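Side-chain contacts in SusD family protein (Bacteroides uniformis, PDB 7KV1), which probably binds beta-glucans at the cell surface of a human gut bacterium, as a surface glycan-binding protein of the SusD family: residues Q67-N72 against L109-T114; N81-G86 against M97-E102. All coordinates share one frame; numbering follows the deposited sequence.

Interaction 1 of 2, residues Q67-N72 against L109-T114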
# COMPACT_ATOMS: atom_id res chain seq x y z
N GLN A 67 -2.17 -12.08 -15.14
CA GLN A 67 -3.49 -12.16 -14.49
C GLN A 67 -3.73 -10.87 -13.69
O GLN A 67 -2.75 -10.20 -13.35
CB GLN A 67 -3.56 -13.41 -13.61
CG GLN A 67 -4.98 -13.87 -13.32
CD GLN A 67 -5.07 -15.36 -13.10
OE1 GLN A 67 -4.09 -16.03 -12.78
NE2 GLN A 67 -6.28 -15.88 -13.24
N TYR A 68 -5.00 -10.56 -13.41
CA TYR A 68 -5.43 -9.33 -12.70
C TYR A 68 -5.00 -9.38 -11.22
O TYR A 68 -5.12 -10.41 -10.55
CB TYR A 68 -6.92 -9.09 -12.93
CG TYR A 68 -7.22 -8.62 -14.34
CD1 TYR A 68 -6.67 -7.44 -14.82
CD2 TYR A 68 -8.00 -9.37 -15.21
CE1 TYR A 68 -6.91 -7.00 -16.11
CE2 TYR A 68 -8.26 -8.94 -16.50
CZ TYR A 68 -7.71 -7.75 -16.96
OH TYR A 68 -7.94 -7.30 -18.22
N ASN A 69 -4.53 -8.24 -10.72
CA ASN A 69 -4.00 -8.11 -9.34
C ASN A 69 -4.16 -6.65 -8.88
O ASN A 69 -4.49 -5.81 -9.74
CB ASN A 69 -2.56 -8.60 -9.28
CG ASN A 69 -2.06 -8.72 -7.86
OD1 ASN A 69 -2.86 -8.94 -6.94
ND2 ASN A 69 -0.77 -8.56 -7.66
N ALA A 70 -3.96 -6.37 -7.59
CA ALA A 70 -4.05 -5.01 -7.02
C ALA A 70 -3.21 -4.96 -5.74
O ALA A 70 -3.23 -5.93 -4.97
CB ALA A 70 -5.49 -4.65 -6.77
N LEU A 71 -2.52 -3.86 -5.52
CA LEU A 71 -1.60 -3.71 -4.36
C LEU A 71 -2.42 -3.74 -3.06
O LEU A 71 -1.87 -4.22 -2.04
CB LEU A 71 -0.83 -2.39 -4.51
CG LEU A 71 0.17 -2.37 -5.67
CD1 LEU A 71 0.85 -1.02 -5.79
CD2 LEU A 71 1.22 -3.47 -5.51
N ASN A 72 -3.64 -3.19 -3.04
CA ASN A 72 -4.43 -3.17 -1.78
C ASN A 72 -4.93 -4.59 -1.51
O ASN A 72 -4.94 -4.97 -0.32
CB ASN A 72 -5.54 -2.09 -1.75
CG ASN A 72 -6.60 -2.25 -2.82
OD1 ASN A 72 -6.32 -2.72 -3.93
ND2 ASN A 72 -7.83 -1.82 -2.51
N LEU A 109 2.84 -14.63 -4.75
CA LEU A 109 2.69 -13.39 -5.55
C LEU A 109 3.89 -13.21 -6.50
O LEU A 109 4.52 -12.17 -6.49
CB LEU A 109 2.51 -12.24 -4.56
CG LEU A 109 1.22 -12.28 -3.75
CD1 LEU A 109 1.15 -11.10 -2.82
CD2 LEU A 109 -0.00 -12.30 -4.65
N GLY A 110 4.15 -14.21 -7.34
CA GLY A 110 5.27 -14.18 -8.30
C GLY A 110 5.24 -12.97 -9.21
O GLY A 110 6.32 -12.43 -9.54
N SER A 111 4.05 -12.53 -9.63
CA SER A 111 3.90 -11.39 -10.57
C SER A 111 4.44 -10.10 -9.93
O SER A 111 5.04 -9.29 -10.66
CB SER A 111 2.45 -11.25 -11.03
OG SER A 111 1.66 -10.91 -9.92
N LEU A 112 4.29 -9.94 -8.62
CA LEU A 112 4.75 -8.74 -7.89
C LEU A 112 6.27 -8.69 -7.95
O LEU A 112 6.82 -7.59 -8.17
CB LEU A 112 4.23 -8.81 -6.44
CG LEU A 112 3.73 -7.52 -5.84
CD1 LEU A 112 2.63 -6.92 -6.71
CD2 LEU A 112 3.25 -7.74 -4.41
N TRP A 113 6.93 -9.84 -7.83
CA TRP A 113 8.40 -9.97 -8.01
C TRP A 113 8.81 -9.50 -9.41
O TRP A 113 9.67 -8.63 -9.53
CB TRP A 113 8.81 -11.42 -7.71
CG TRP A 113 10.26 -11.77 -7.90
CD1 TRP A 113 10.94 -11.87 -9.08
CD2 TRP A 113 11.15 -12.27 -6.89
NE1 TRP A 113 12.20 -12.38 -8.86
CE2 TRP A 113 12.36 -12.60 -7.52
CE3 TRP A 113 11.02 -12.44 -5.50
CZ2 TRP A 113 13.45 -13.08 -6.82
CZ3 TRP A 113 12.11 -12.92 -4.81
CH2 TRP A 113 13.30 -13.24 -5.46
N THR A 114 8.15 -9.99 -10.46
CA THR A 114 8.43 -9.59 -11.86
C THR A 114 8.19 -8.08 -12.03
O THR A 114 9.07 -7.41 -12.56
CB THR A 114 7.62 -10.43 -12.85
OG1 THR A 114 7.92 -11.78 -12.49
CG2 THR A 114 8.01 -10.14 -14.28
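N69 and L71, at the entry to helix 71-76, pack in a small mixed contact against S111 and L112 in the first turn of helix 110-129, where two helix starts face each other in the helical, TPR-related part of the SusD fold. The two segments bury 159 Å² between them, and no hydrogen bond joins them. The backbones stay well apart, with the CA atoms of L71 and L112, the nearest pair, 8.8 Å from each other, so side chains alone bridge the interval. N69 reaches across with its CG anti to the backbone N (chi1 -170°), which carries the amide out toward helix 110-129. There ND2 lies 3.9 Å from L112 CD1, the two side chains crossing at about a right angle. S111 OG is also near, 4.1 Å from N69 ND2, too far for a hydrogen bond. The polar partner of this amide lies elsewhere: ND2 bonds to D74 OD2 in helix 71-76. The other end of the amide turns back on its own backbone, where N69 OD1 takes a weak, bent bond from A70 N (2.9 Å, N-H...O 142°). A70 is the N-cap residue of helix 71-76, so the amide is held to the start of that helix by the D74 bond and, weakly, by A70 N, while ND2 also lies against the L112 methyl CD1. Helix 138-162 adds to the apolar side, M158 touching both L71 and L112, and W95 of helix 93-99 touches N69. The L71 and L112 side chains cross obliquely. L112 CD1 serves both partners, meeting the N69 amide and, on L71, the CD2 methyl at 3.9 Å.

Interaction 2 of 2, residues N81-G86 against M97-E102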
# COMPACT_ATOMS: atom_id res chain seq x y z
N ASN A 81 -9.35 -7.78 7.58
CA ASN A 81 -10.45 -6.87 7.17
C ASN A 81 -11.44 -7.58 6.21
O ASN A 81 -12.66 -7.22 6.20
CB ASN A 81 -9.95 -5.60 6.49
CG ASN A 81 -9.41 -4.56 7.45
OD1 ASN A 81 -9.87 -4.49 8.60
ND2 ASN A 81 -8.44 -3.79 6.97
N PHE A 82 -10.94 -8.49 5.39
CA PHE A 82 -11.69 -9.03 4.21
C PHE A 82 -11.63 -10.55 4.21
O PHE A 82 -10.73 -11.14 4.79
CB PHE A 82 -11.07 -8.53 2.90
CG PHE A 82 -11.23 -7.05 2.71
CD1 PHE A 82 -12.40 -6.54 2.15
CD2 PHE A 82 -10.28 -6.17 3.20
CE1 PHE A 82 -12.58 -5.18 2.03
CE2 PHE A 82 -10.45 -4.80 3.04
CZ PHE A 82 -11.61 -4.31 2.48
N TRP A 83 -12.52 -11.15 3.43
CA TRP A 83 -12.34 -12.53 2.93
C TRP A 83 -11.77 -12.39 1.51
O TRP A 83 -11.85 -11.30 0.92
CB TRP A 83 -13.67 -13.29 2.95
CG TRP A 83 -14.40 -13.31 4.25
CD1 TRP A 83 -15.65 -12.84 4.47
CD2 TRP A 83 -13.94 -13.86 5.50
NE1 TRP A 83 -16.02 -13.08 5.75
CE2 TRP A 83 -14.99 -13.68 6.43
CE3 TRP A 83 -12.75 -14.45 5.94
CZ2 TRP A 83 -14.90 -14.06 7.77
CZ3 TRP A 83 -12.65 -14.86 7.26
CH2 TRP A 83 -13.72 -14.67 8.16
N VAL A 84 -11.17 -13.45 1.00
CA VAL A 84 -10.60 -13.44 -0.37
C VAL A 84 -11.76 -13.44 -1.38
O VAL A 84 -11.70 -12.65 -2.33
CB VAL A 84 -9.63 -14.61 -0.58
CG1 VAL A 84 -9.22 -14.73 -2.04
CG2 VAL A 84 -8.41 -14.39 0.30
N GLY A 85 -12.75 -14.31 -1.20
CA GLY A 85 -13.91 -14.40 -2.11
C GLY A 85 -13.56 -15.08 -3.43
O GLY A 85 -12.78 -16.06 -3.43
N GLY A 86 -14.09 -14.55 -4.53
CA GLY A 86 -14.04 -15.22 -5.85
C GLY A 86 -15.11 -16.29 -5.97
O GLY A 86 -15.97 -16.39 -5.05
N MET A 97 -4.60 -19.31 -0.47
CA MET A 97 -3.53 -20.01 0.29
C MET A 97 -2.69 -19.01 1.13
O MET A 97 -2.33 -19.36 2.24
CB MET A 97 -2.67 -20.84 -0.67
CG MET A 97 -3.46 -22.05 -1.19
SD MET A 97 -2.59 -23.02 -2.41
CE MET A 97 -1.45 -23.90 -1.35
N LEU A 98 -2.41 -17.82 0.61
CA LEU A 98 -1.71 -16.73 1.35
C LEU A 98 -2.56 -16.35 2.55
O LEU A 98 -2.02 -16.19 3.65
CB LEU A 98 -1.50 -15.55 0.39
CG LEU A 98 -0.38 -15.78 -0.62
CD1 LEU A 98 -0.54 -14.91 -1.85
CD2 LEU A 98 0.99 -15.56 0.03
N PHE A 99 -3.86 -16.21 2.34
CA PHE A 99 -4.84 -15.81 3.37
C PHE A 99 -4.77 -16.78 4.55
O PHE A 99 -4.89 -16.34 5.71
CB PHE A 99 -6.24 -15.72 2.77
CG PHE A 99 -7.35 -15.79 3.79
CD1 PHE A 99 -7.82 -17.01 4.21
CD2 PHE A 99 -7.90 -14.64 4.33
CE1 PHE A 99 -8.84 -17.10 5.14
CE2 PHE A 99 -8.90 -14.73 5.29
CZ PHE A 99 -9.38 -15.95 5.67
N ASN A 100 -4.55 -18.05 4.26
CA ASN A 100 -4.52 -19.12 5.29
C ASN A 100 -3.09 -19.51 5.69
O ASN A 100 -2.96 -20.57 6.35
CB ASN A 100 -5.31 -20.31 4.81
CG ASN A 100 -5.80 -21.14 5.97
OD1 ASN A 100 -5.98 -20.62 7.08
ND2 ASN A 100 -5.88 -22.43 5.73
N TYR A 101 -2.06 -18.75 5.28
CA TYR A 101 -0.64 -19.00 5.69
C TYR A 101 -0.19 -20.37 5.23
O TYR A 101 0.61 -21.02 5.94
CB TYR A 101 -0.46 -18.81 7.20
CG TYR A 101 -1.15 -17.55 7.66
CD1 TYR A 101 -0.94 -16.34 7.00
CD2 TYR A 101 -2.10 -17.58 8.65
CE1 TYR A 101 -1.61 -15.19 7.36
CE2 TYR A 101 -2.77 -16.43 9.03
CZ TYR A 101 -2.52 -15.23 8.39
OH TYR A 101 -3.28 -14.14 8.75
N GLU A 102 -0.62 -20.75 4.02
CA GLU A 102 -0.35 -22.06 3.40
C GLU A 102 0.12 -21.86 1.97
O GLU A 102 0.01 -22.81 1.19
CB GLU A 102 -1.60 -22.94 3.34
CG GLU A 102 -2.05 -23.43 4.66
CD GLU A 102 -3.19 -24.42 4.51
OE1 GLU A 102 -3.87 -24.37 3.45
OE2 GLU A 102 -3.41 -25.22 5.49
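F99, the last residue of helix 93-99, is the centre of a buried apolar cluster with W83 and V84 of the loop ahead of that helix, just where a Schellman motif ends it. The closest touch is aliphatic: V84 CG2 lies 3.5 Å from F99 CB and also nears the root of the ring at CG, the two side chains sliding past each other in opposite directions. Farther out, the ring's far end meets the indole. F99 CZ lies in the plane of the W83 ring at the edge of its six-membered part, 3.7 Å from W83 CE3, and F82 O stands by F99 CE2 at 4.1 Å. F99 has CG anti to the backbone N (chi1 161°), which sends the ring off the helix toward this loop. With the ring cut back to an alanine, the W83 edge would probably lose its aromatic neighbour and R499 its cation-pi partner. W83 has a cation-pi partner of its own in R340, and backbone hydrogen bonds to P338 and M337 fix W83 and V84 respectively. R499 also hydrogen-bonds to F99 O through NH2, at the end of the helix. Two residues on, Y101 takes positive phi as the C-prime residue; its OH bonds to M78 O, and F99 O sits over one face of its ring, toward the rim. The motif is closed by Y101 N to L98 O at 3.0 Å and E102 N to M97 O at 2.8 Å.

Interactions 1 and 2 lie with their centres 15 Å apart, within the same starch-binding-associated, TPR-like region of the chain. Along the chain they are nested: 67-72 opens, 81-86 and 97-102 follow, and 109-114 closes, so interaction 2 falls inside the loop that interaction 1 closes. Helices 71-76, 93-99 and 110-129 come one after another; interaction 1 joins the starts of the first and third, whereas interaction 2 packs the end of the middle one on the loop before it. The two meet directly where L109 CG packs on L98 CD1 at 3.7 Å. Together they connect three successive helices within the probable glycan-binding scaffold.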